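Local coordinates for cystathionine beta-lyase family protein, YNBB B.subtilis ortholog (Clostridium acetobutylicum, PDB 3HVY) that is a putative cystathionine beta-lyase of the PLP-dependent methionine gamma-lyase family, probably cleaving carbon-sulfur bonds, and is thought to take part in aluminium resistance, at residues K48-H62 and I74-I86. Sequence-based numbering, arbitrary orientation.
Sequences KVLKAFQEERISESH and IGRDSLDRVYANI. With NA (sodium ion), chain X.
The imidazole of His-62 meets helix 74-87 with its edge, where Ile-74 O and Ser-78 OG lie near the ring plane, while CD1 of Ile-58 sits over the centre of one face, 3.9 Å above it. The guanidinium of Arg-81 carries the backbone O of Asp-77 over one face and offers an edge to the carboxylate of Glu-56. Both lie where the chain of this PLP-dependent, aminotransferase-type fold returns: helix 18-55 ends in a Schellman motif at Arg-57, and the axes of segments 48-55 and 74-86 run 138° apart, roughly antiparallel. Arg-81 NE donates to Glu-56 OE2 at 2.6 Å in a salt bridge, approaching from above the carboxylate plane; a bend at chi2 (61°) swings the Glu-56 carboxylate over to it. Between the helices, small Ala-52 permits close approach, its CB lying 3.6 Å from Ile-86 CG1, and branched Val-82 fills the space beside Phe-53 and Ile-58, also touching Leu-294 of helix 287-317. An amide suits position 85 because its two ends differ: OD1, like the backbone O, binds the sodium ion, joined by Asn-88 OD1 and two waters, whereas Asn-85 ND2 donates almost straight (171°) to Glu-55 OE1, reaching that oxygen on its anti side, somewhat out of the carboxylate plane, at 3.0 Å.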
loop_
_atom_site.group_PDB
_atom_site.type_symbol
_atom_site.label_atom_id
_atom_site.label_comp_id
_atom_site.label_asym_id
_atom_site.label_seq_id
_atom_site.Cartn_x
_atom_site.Cartn_y
_atom_site.Cartn_z
ATOM N N LYS D 48 27.236 -3.482 12.649
ATOM C CA LYS D 48 27.503 -2.475 11.604
ATOM C C LYS D 48 26.193 -1.774 11.141
ATOM O O LYS D 48 26.149 -0.555 10.882
ATOM C CB LYS D 48 28.182 -3.230 10.447
ATOM C CG LYS D 48 28.311 -2.535 9.149
ATOM C CD LYS D 48 29.407 -3.187 8.242
ATOM C CE LYS D 48 29.096 -4.550 7.682
ATOM N NZ LYS D 48 30.094 -5.012 6.569
ATOM N N VAL D 49 25.127 -2.562 10.973
ATOM C CA VAL D 49 23.883 -2.032 10.481
ATOM C C VAL D 49 23.211 -1.186 11.567
ATOM O O VAL D 49 22.779 -0.082 11.295
ATOM C CB VAL D 49 22.930 -3.163 9.899
ATOM C CG1 VAL D 49 21.590 -2.593 9.565
ATOM C CG2 VAL D 49 23.556 -3.786 8.598
ATOM N N LEU D 50 23.152 -1.686 12.787
ATOM C CA LEU D 50 22.562 -0.950 13.876
ATOM C C LEU D 50 23.251 0.417 14.009
ATOM O O LEU D 50 22.593 1.471 14.151
ATOM C CB LEU D 50 22.720 -1.754 15.168
ATOM C CG LEU D 50 22.211 -1.105 16.450
ATOM C CD1 LEU D 50 20.698 -0.768 16.300
ATOM C CD2 LEU D 50 22.515 -1.991 17.687
ATOM N N LYS D 51 24.573 0.443 13.977
ATOM C CA LYS D 51 25.272 1.734 14.111
ATOM C C LYS D 51 24.893 2.710 12.990
ATOM O O LYS D 51 24.761 3.901 13.210
ATOM C CB LYS D 51 26.789 1.565 14.062
ATOM C CG LYS D 51 27.425 0.888 15.243
ATOM C CD LYS D 51 28.946 1.107 15.262
ATOM C CE LYS D 51 29.629 0.771 13.947
ATOM N NZ LYS D 51 31.124 0.903 14.027
ATOM N N ALA D 52 24.801 2.207 11.763
ATOM C CA ALA D 52 24.434 3.031 10.609
ATOM C C ALA D 52 23.010 3.661 10.840
ATOM O O ALA D 52 22.787 4.876 10.623
ATOM C CB ALA D 52 24.503 2.200 9.335
ATOM N N PHE D 53 22.058 2.860 11.326
ATOM C CA PHE D 53 20.736 3.389 11.642
ATOM C C PHE D 53 20.822 4.553 12.653
ATOM O O PHE D 53 20.250 5.627 12.466
ATOM C CB PHE D 53 19.861 2.280 12.236
ATOM C CG PHE D 53 19.024 1.505 11.209
ATOM C CD1 PHE D 53 19.592 0.545 10.390
ATOM C CD2 PHE D 53 17.661 1.718 11.117
ATOM C CE1 PHE D 53 18.830 -0.160 9.483
ATOM C CE2 PHE D 53 16.868 1.020 10.214
ATOM C CZ PHE D 53 17.454 0.087 9.379
ATOM N N GLN D 54 21.562 4.305 13.718
ATOM C CA GLN D 54 21.682 5.250 14.834
ATOM C C GLN D 54 22.453 6.478 14.439
ATOM O O GLN D 54 22.069 7.569 14.825
ATOM C CB GLN D 54 22.326 4.530 16.016
ATOM C CG GLN D 54 21.484 3.315 16.455
ATOM C CD GLN D 54 21.956 2.767 17.776
ATOM O OE1 GLN D 54 23.143 2.868 18.090
ATOM N NE2 GLN D 54 21.046 2.188 18.555
ATOM N N GLU D 55 23.465 6.343 13.577
ATOM C CA GLU D 55 24.196 7.521 13.124
ATOM C C GLU D 55 23.359 8.389 12.177
ATOM O O GLU D 55 23.538 9.583 12.138
ATOM C CB GLU D 55 25.553 7.148 12.537
ATOM C CG GLU D 55 26.502 6.574 13.654
ATOM C CD GLU D 55 27.759 5.849 13.159
ATOM O OE1 GLU D 55 28.003 5.773 11.929
ATOM O OE2 GLU D 55 28.505 5.350 14.034
ATOM N N GLU D 56 22.399 7.810 11.484
ATOM C CA GLU D 56 21.515 8.600 10.653
ATOM C C GLU D 56 20.250 9.040 11.409
ATOM O O GLU D 56 19.379 9.686 10.848
ATOM C CB GLU D 56 21.188 7.837 9.356
ATOM C CG GLU D 56 20.294 8.575 8.318
ATOM C CD GLU D 56 20.883 9.883 7.771
ATOM O OE1 GLU D 56 22.131 10.061 7.840
ATOM O OE2 GLU D 56 20.088 10.712 7.242
ATOM N N ARG D 57 20.165 8.732 12.696
ATOM C CA ARG D 57 19.014 9.061 13.504
ATOM C C ARG D 57 17.670 8.636 12.874
ATOM O O ARG D 57 16.705 9.397 12.795
ATOM C CB ARG D 57 19.018 10.544 13.878
ATOM C CG ARG D 57 20.231 10.991 14.642
ATOM C CD ARG D 57 20.150 12.470 14.972
ATOM N NE ARG D 57 20.778 12.682 16.272
ATOM C CZ ARG D 57 20.149 13.011 17.405
ATOM N NH1 ARG D 57 18.838 13.253 17.452
ATOM N NH2 ARG D 57 20.866 13.145 18.512
ATOM N N ILE D 58 17.602 7.393 12.449
ATOM C CA ILE D 58 16.387 6.898 11.877
ATOM C C ILE D 58 15.284 6.957 12.917
ATOM O O ILE D 58 15.516 6.632 14.088
ATOM C CB ILE D 58 16.599 5.496 11.271
ATOM C CG1 ILE D 58 17.627 5.599 10.124
ATOM C CG2 ILE D 58 15.291 4.894 10.812
ATOM C CD1 ILE D 58 17.290 6.593 8.998
ATOM N N SER D 59 14.112 7.453 12.496
ATOM C CA SER D 59 12.928 7.512 13.330
ATOM C C SER D 59 11.692 7.136 12.540
ATOM O O SER D 59 11.746 6.899 11.297
ATOM C CB SER D 59 12.739 8.914 13.902
ATOM O OG SER D 59 12.527 9.778 12.844
ATOM N N GLU D 60 10.557 7.118 13.239
ATOM C CA GLU D 60 9.256 6.825 12.587
ATOM C C GLU D 60 9.002 7.782 11.398
ATOM O O GLU D 60 8.454 7.368 10.381
ATOM C CB GLU D 60 8.095 6.818 13.600
ATOM N N SER D 61 9.485 9.021 11.485
ATOM C CA SER D 61 9.270 9.981 10.401
ATOM C C SER D 61 10.009 9.661 9.081
ATOM O O SER D 61 9.746 10.251 8.020
ATOM C CB SER D 61 9.582 11.385 10.874
ATOM O OG SER D 61 10.818 11.441 11.531
ATOM N N HIS D 62 10.932 8.712 9.141
ATOM C CA HIS D 62 11.572 8.193 7.926
ATOM C C HIS D 62 10.708 7.172 7.220
ATOM O O HIS D 62 11.048 6.759 6.083
ATOM C CB HIS D 62 12.938 7.590 8.273
ATOM C CG HIS D 62 13.924 8.630 8.667
ATOM N ND1 HIS D 62 14.144 8.988 9.989
ATOM C CD2 HIS D 62 14.671 9.467 7.919
ATOM C CE1 HIS D 62 15.029 9.966 10.028
ATOM N NE2 HIS D 62 15.348 10.289 8.787
ATOM N N ILE D 74 12.315 12.246 2.888
ATOM C CA ILE D 74 13.403 12.096 3.855
ATOM C C ILE D 74 13.722 10.642 4.157
ATOM O O ILE D 74 14.875 10.322 4.439
ATOM C CB ILE D 74 13.173 12.916 5.181
ATOM C CG1 ILE D 74 12.105 12.253 6.088
ATOM C CG2 ILE D 74 12.843 14.366 4.838
ATOM C CD1 ILE D 74 11.952 12.894 7.415
ATOM N N GLY D 75 12.717 9.764 4.084
ATOM C CA GLY D 75 12.934 8.334 4.222
ATOM C C GLY D 75 13.875 7.764 3.178
ATOM O O GLY D 75 14.862 7.088 3.484
ATOM N N ARG D 76 13.571 8.067 1.936
ATOM C CA ARG D 76 14.341 7.656 0.809
ATOM C C ARG D 76 15.779 8.166 0.904
ATOM O O ARG D 76 16.727 7.403 0.745
ATOM C CB ARG D 76 13.692 8.253 -0.424
ATOM C CG ARG D 76 14.360 7.938 -1.729
ATOM C CD ARG D 76 13.842 8.842 -2.837
ATOM N NE ARG D 76 14.204 10.223 -2.597
ATOM C CZ ARG D 76 13.652 11.294 -3.158
ATOM N NH1 ARG D 76 12.741 11.171 -4.086
ATOM N NH2 ARG D 76 14.026 12.498 -2.775
ATOM N N ASP D 77 15.934 9.454 1.172
ATOM C CA ASP D 77 17.254 10.084 1.216
ATOM C C ASP D 77 18.085 9.598 2.384
ATOM O O ASP D 77 19.288 9.453 2.271
ATOM C CB ASP D 77 17.114 11.608 1.221
ATOM C CG ASP D 77 16.510 12.125 -0.088
ATOM O OD1 ASP D 77 16.570 11.416 -1.141
ATOM O OD2 ASP D 77 15.945 13.209 -0.037
ATOM N N SER D 78 17.452 9.311 3.502
ATOM C CA SER D 78 18.188 8.790 4.637
ATOM C C SER D 78 18.562 7.327 4.445
ATOM O O SER D 78 19.602 6.860 4.990
ATOM C CB SER D 78 17.357 8.948 5.915
ATOM O OG SER D 78 17.269 10.306 6.339
ATOM N N LEU D 79 17.742 6.571 3.717
ATOM C CA LEU D 79 18.124 5.149 3.460
ATOM C C LEU D 79 19.379 5.136 2.616
ATOM O O LEU D 79 20.285 4.357 2.862
ATOM C CB LEU D 79 17.041 4.316 2.832
ATOM C CG LEU D 79 17.331 2.810 2.666
ATOM C CD1 LEU D 79 17.567 2.159 4.011
ATOM C CD2 LEU D 79 16.141 2.165 1.989
ATOM N N ASP D 80 19.433 5.973 1.597
ATOM C CA ASP D 80 20.693 6.125 0.853
ATOM C C ASP D 80 21.896 6.420 1.770
ATOM O O ASP D 80 22.968 5.866 1.574
ATOM C CB ASP D 80 20.584 7.246 -0.155
ATOM C CG ASP D 80 19.599 6.949 -1.286
ATOM O OD1 ASP D 80 19.141 5.807 -1.400
ATOM O OD2 ASP D 80 19.248 7.902 -2.054
ATOM N N ARG D 81 21.740 7.325 2.755
ATOM C CA ARG D 81 22.851 7.623 3.659
ATOM C C ARG D 81 23.209 6.418 4.531
ATOM O O ARG D 81 24.387 6.133 4.764
ATOM C CB ARG D 81 22.546 8.830 4.512
ATOM C CG ARG D 81 22.606 10.113 3.709
ATOM C CD ARG D 81 22.561 11.354 4.603
ATOM N NE ARG D 81 21.202 11.624 5.062
ATOM C CZ ARG D 81 20.277 12.285 4.351
ATOM N NH1 ARG D 81 20.543 12.825 3.169
ATOM N NH2 ARG D 81 19.073 12.451 4.851
ATOM N N VAL D 82 22.199 5.661 4.961
ATOM C CA VAL D 82 22.454 4.459 5.787
ATOM C C VAL D 82 23.271 3.414 4.983
ATOM O O VAL D 82 24.268 2.889 5.480
ATOM C CB VAL D 82 21.123 3.876 6.355
ATOM C CG1 VAL D 82 21.334 2.474 6.939
ATOM C CG2 VAL D 82 20.523 4.880 7.433
ATOM N N TYR D 83 22.861 3.138 3.741
ATOM C CA TYR D 83 23.578 2.212 2.914
ATOM C C TYR D 83 25.012 2.712 2.644
ATOM O O TYR D 83 25.957 1.925 2.681
ATOM C CB TYR D 83 22.894 2.020 1.580
ATOM C CG TYR D 83 21.908 0.879 1.438
ATOM C CD1 TYR D 83 20.776 0.795 2.215
ATOM C CD2 TYR D 83 22.064 -0.069 0.403
ATOM C CE1 TYR D 83 19.808 -0.250 1.983
ATOM C CE2 TYR D 83 21.145 -1.074 0.191
ATOM C CZ TYR D 83 20.041 -1.192 1.005
ATOM O OH TYR D 83 19.121 -2.222 0.760
ATOM N N ALA D 84 25.175 3.988 2.309
ATOM C CA ALA D 84 26.537 4.541 2.065
ATOM C C ALA D 84 27.439 4.304 3.312
ATOM O O ALA D 84 28.629 3.914 3.223
ATOM C CB ALA D 84 26.456 6.020 1.734
ATOM N N ASN D 85 26.864 4.506 4.477
ATOM C CA ASN D 85 27.599 4.264 5.725
ATOM C C ASN D 85 27.983 2.771 5.855
ATOM O O ASN D 85 29.150 2.422 6.115
ATOM C CB ASN D 85 26.728 4.663 6.894
ATOM C CG ASN D 85 27.511 4.821 8.194
ATOM O OD1 ASN D 85 28.706 4.483 8.276
ATOM N ND2 ASN D 85 26.855 5.386 9.208
ATOM N N ILE D 86 27.028 1.880 5.623
ATOM C CA ILE D 86 27.274 0.441 5.759
ATOM C C ILE D 86 28.373 -0.027 4.799
ATOM O O ILE D 86 29.286 -0.786 5.169
ATOM C CB ILE D 86 25.985 -0.379 5.523
ATOM C CG1 ILE D 86 25.027 -0.133 6.689
ATOM C CG2 ILE D 86 26.302 -1.889 5.347
ATOM C CD1 ILE D 86 23.548 -0.597 6.427
HETATM NA NA NA X . 30.651 3.427 7.589
HETATM O O HOH W 1 30.979 -2.891 5.144
HETATM O O HOH W 2 24.337 6.062 8.666
HETATM O O HOH W 3 29.156 3.104 11.294
HETATM O O HOH W 4 31.965 4.036 9.506
HETATM O O HOH W 5 31.006 5.662 6.211
#